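CLIP-associating protein (Drosophila melanogaster, PDB 4G3A) tracks microtubule plus ends and stabilizes dynamic microtubules, as needed for spindle formation and kinetochore attachment, and is represented here by its N-terminal TOG-like domain. Local coordinates at residues D30-L35 / L70-E75. Sequence-based numbering, arbitrary orientation.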
ATOM      1  N   ASP A  30       9.595 -19.721   7.356  1.00 57.28           N
ATOM      2  CA  ASP A  30       9.539 -20.880   6.476  1.00 51.36           C
ATOM      3  C   ASP A  30       8.342 -20.834   5.539  1.00 51.06           C
ATOM      4  O   ASP A  30       8.451 -21.206   4.372  1.00 51.42           O
ATOM      5  CB  ASP A  30       9.527 -22.171   7.289  1.00 51.22           C
ATOM      6  CG  ASP A  30      10.829 -22.403   8.023  1.00 62.38           C
ATOM      7  OD1 ASP A  30      11.871 -21.896   7.548  1.00 66.42           O
ATOM      8  OD2 ASP A  30      10.809 -23.091   9.071  1.00 57.57           O
ATOM      9  N   LEU A  31       7.203 -20.379   6.054  1.00 53.32           N
ATOM     10  CA  LEU A  31       6.012 -20.188   5.229  1.00 50.14           C
ATOM     11  C   LEU A  31       6.353 -19.306   4.027  1.00 46.56           C
ATOM     12  O   LEU A  31       6.094 -19.674   2.879  1.00 44.59           O
ATOM     13  CB  LEU A  31       4.878 -19.561   6.053  1.00 60.30           C
ATOM     14  CG  LEU A  31       3.420 -19.692   5.580  1.00 58.76           C
ATOM     15  CD1 LEU A  31       2.522 -18.686   6.279  1.00 51.80           C
ATOM     16  CD2 LEU A  31       3.324 -19.486   4.117  1.00 56.34           C
ATOM     17  N   VAL A  32       6.938 -18.143   4.290  1.00 44.81           N
ATOM     18  CA  VAL A  32       7.335 -17.246   3.206  1.00 46.12           C
ATOM     19  C   VAL A  32       8.300 -17.934   2.227  1.00 46.52           C
ATOM     20  O   VAL A  32       8.110 -17.887   1.011  1.00 46.82           O
ATOM     21  CB  VAL A  32       7.954 -15.940   3.742  1.00 46.86           C
ATOM     22  CG1 VAL A  32       8.472 -15.097   2.592  1.00 43.97           C
ATOM     23  CG2 VAL A  32       6.929 -15.163   4.555  1.00 41.69           C
ATOM     24  N   THR A  33       9.323 -18.593   2.762  1.00 51.72           N
ATOM     25  CA  THR A  33      10.256 -19.337   1.924  1.00 53.23           C
ATOM     26  C   THR A  33       9.520 -20.342   1.047  1.00 49.26           C
ATOM     27  O   THR A  33       9.781 -20.446  -0.151  1.00 51.13           O
ATOM     28  CB  THR A  33      11.292 -20.083   2.769  1.00 56.34           C
ATOM     29  OG1 THR A  33      12.132 -19.133   3.436  1.00 61.55           O
ATOM     30  CG2 THR A  33      12.147 -20.986   1.891  1.00 58.83           C
ATOM     31  N   PHE A  34       8.595 -21.073   1.652  1.00 46.43           N
ATOM     32  CA  PHE A  34       7.831 -22.094   0.947  1.00 38.81           C
ATOM     33  C   PHE A  34       7.056 -21.495  -0.221  1.00 42.20           C
ATOM     34  O   PHE A  34       7.161 -21.964  -1.351  1.00 46.64           O
ATOM     35  CB  PHE A  34       6.865 -22.786   1.915  1.00 42.09           C
ATOM     36  CG  PHE A  34       6.019 -23.847   1.273  1.00 45.06           C
ATOM     37  CD1 PHE A  34       6.427 -25.174   1.282  1.00 45.11           C
ATOM     38  CD2 PHE A  34       4.816 -23.522   0.664  1.00 48.00           C
ATOM     39  CE1 PHE A  34       5.650 -26.162   0.691  1.00 49.45           C
ATOM     40  CE2 PHE A  34       4.033 -24.501   0.069  1.00 45.55           C
ATOM     41  CZ  PHE A  34       4.450 -25.824   0.090  1.00 51.68           C
ATOM     42  N   LEU A  35       6.272 -20.455   0.063  1.00 42.21           N
ATOM     43  CA  LEU A  35       5.441 -19.811  -0.950  1.00 40.33           C
ATOM     44  C   LEU A  35       6.269 -19.111  -2.024  1.00 46.45           C
ATOM     45  O   LEU A  35       5.800 -18.913  -3.148  1.00 44.63           O
ATOM     46  CB  LEU A  35       4.498 -18.795  -0.293  1.00 37.25           C
ATOM     47  CG  LEU A  35       3.446 -19.367   0.659  1.00 42.04           C
ATOM     48  CD1 LEU A  35       2.643 -18.244   1.277  1.00 46.21           C
ATOM     49  CD2 LEU A  35       2.531 -20.336  -0.061  1.00 39.35           C
ATOM     50  N   LEU A  70       2.635 -10.177   5.899  1.00 35.92           N
ATOM     51  CA  LEU A  70       2.538  -9.297   4.723  1.00 33.91           C
ATOM     52  C   LEU A  70       3.284  -9.909   3.535  1.00 32.19           C
ATOM     53  O   LEU A  70       2.763  -9.993   2.427  1.00 32.26           O
ATOM     54  CB  LEU A  70       3.116  -7.915   5.030  1.00 30.87           C
ATOM     55  CG  LEU A  70       2.347  -7.029   6.011  1.00 29.65           C
ATOM     56  CD1 LEU A  70       3.207  -5.866   6.465  1.00 35.45           C
ATOM     57  CD2 LEU A  70       1.052  -6.528   5.380  1.00 29.47           C
ATOM     58  N   GLU A  71       4.510 -10.348   3.783  1.00 32.89           N
ATOM     59  CA  GLU A  71       5.279 -11.068   2.779  1.00 36.93           C
ATOM     60  C   GLU A  71       4.555 -12.337   2.324  1.00 36.25           C
ATOM     61  O   GLU A  71       4.582 -12.688   1.143  1.00 32.18           O
ATOM     62  CB  GLU A  71       6.667 -11.403   3.328  1.00 38.68           C
ATOM     63  CG  GLU A  71       7.539 -10.165   3.559  1.00 39.43           C
ATOM     64  CD  GLU A  71       8.890 -10.489   4.187  1.00 49.56           C
ATOM     65  OE1 GLU A  71       9.243  -9.839   5.190  1.00 54.98           O
ATOM     66  OE2 GLU A  71       9.595 -11.389   3.687  1.00 52.67           O
ATOM     67  N   ALA A  72       3.894 -13.014   3.259  1.00 32.34           N
ATOM     68  CA  ALA A  72       3.164 -14.229   2.922  1.00 35.97           C
ATOM     69  C   ALA A  72       2.002 -13.875   2.016  1.00 39.06           C
ATOM     70  O   ALA A  72       1.742 -14.567   1.030  1.00 35.24           O
ATOM     71  CB  ALA A  72       2.667 -14.934   4.174  1.00 36.69           C
ATOM     72  N   PHE A  73       1.296 -12.797   2.357  1.00 30.06           N
ATOM     73  CA  PHE A  73       0.186 -12.357   1.535  1.00 30.87           C
ATOM     74  C   PHE A  73       0.710 -11.971   0.149  1.00 28.49           C
ATOM     75  O   PHE A  73       0.092 -12.288  -0.861  1.00 30.73           O
ATOM     76  CB  PHE A  73      -0.579 -11.199   2.199  1.00 30.09           C
ATOM     77  CG  PHE A  73      -1.584 -11.644   3.245  1.00 34.52           C
ATOM     78  CD1 PHE A  73      -2.556 -12.585   2.940  1.00 30.91           C
ATOM     79  CD2 PHE A  73      -1.575 -11.093   4.518  1.00 39.79           C
ATOM     80  CE1 PHE A  73      -3.489 -12.992   3.890  1.00 38.24           C
ATOM     81  CE2 PHE A  73      -2.504 -11.499   5.482  1.00 37.69           C
ATOM     82  CZ  PHE A  73      -3.461 -12.450   5.166  1.00 37.54           C
ATOM     83  N   SER A  74       1.843 -11.281   0.093  1.00 30.78           N
ATOM     84  CA  SER A  74       2.412 -10.935  -1.207  1.00 33.26           C
ATOM     85  C   SER A  74       2.622 -12.190  -2.064  1.00 33.41           C
ATOM     86  O   SER A  74       2.314 -12.197  -3.261  1.00 34.71           O
ATOM     87  CB  SER A  74       3.718 -10.152  -1.046  1.00 31.89           C
ATOM     88  OG  SER A  74       3.458  -8.765  -0.874  1.00 33.21           O
ATOM     89  N   GLU A  75       3.133 -13.257  -1.450  1.00 35.55           N
ATOM     90  CA  GLU A  75       3.375 -14.499  -2.190  1.00 33.56           C
ATOM     91  C   GLU A  75       2.080 -15.161  -2.669  1.00 32.56           C
ATOM     92  O   GLU A  75       2.009 -15.639  -3.798  1.00 35.84           O
ATOM     93  CB  GLU A  75       4.232 -15.475  -1.369  1.00 32.18           C
ATOM     94  CG  GLU A  75       5.632 -14.951  -1.100  1.00 37.81           C
ATOM     95  CD  GLU A  75       6.341 -14.496  -2.369  1.00 42.70           C
ATOM     96  OE1 GLU A  75       6.256 -15.205  -3.401  1.00 45.72           O
ATOM     97  OE2 GLU A  75       6.981 -13.421  -2.338  1.00 43.50           O
TER
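With CG1 of Val32 anti to the backbone N (chi1 175°) and CG2 beside that N, the two methyls meet different parts of Glu71 and Ala72. CG2 lies 3.9 Å from Ala72 N and also touches Glu71 CB. CG1 lies along the Glu71 side chain, near its CB and 4.0 Å from Glu71 OE2. One turn on, Leu35 has CG anti to its carbonyl carbon, and its CB packs against Glu75 CB at 3.5 Å, the two side chains passing one another with their ends pointing opposite ways. Leu35 CD1 continues to Ala72 O, 3.8 Å away. Ala72, with its small side chain, receives methyls from Leu31, Val32 and Leu35; Leu31 CD1 is 4.3 Å from Ala72 CB. These segments belong to helix 21-36 and helix 63-80, the latter within the first HEAT repeat, and they run nearly parallel, at 17° with axes 9.1 Å apart, as neighbouring helices do in the stacked array of a TOG domain. An alanine in place of Val32 would probably open a gap beside Glu71 CB and Ala72 N and leave the Glu71 side chain freer to turn. Glu75 OE2 forms a salt bridge with Lys78 NZ, in its own helix. At the end of the contact, Arg79 NE hydrogen-bonds Leu35 O, tying helix 63-80 to the C-terminal end of helix 21-36.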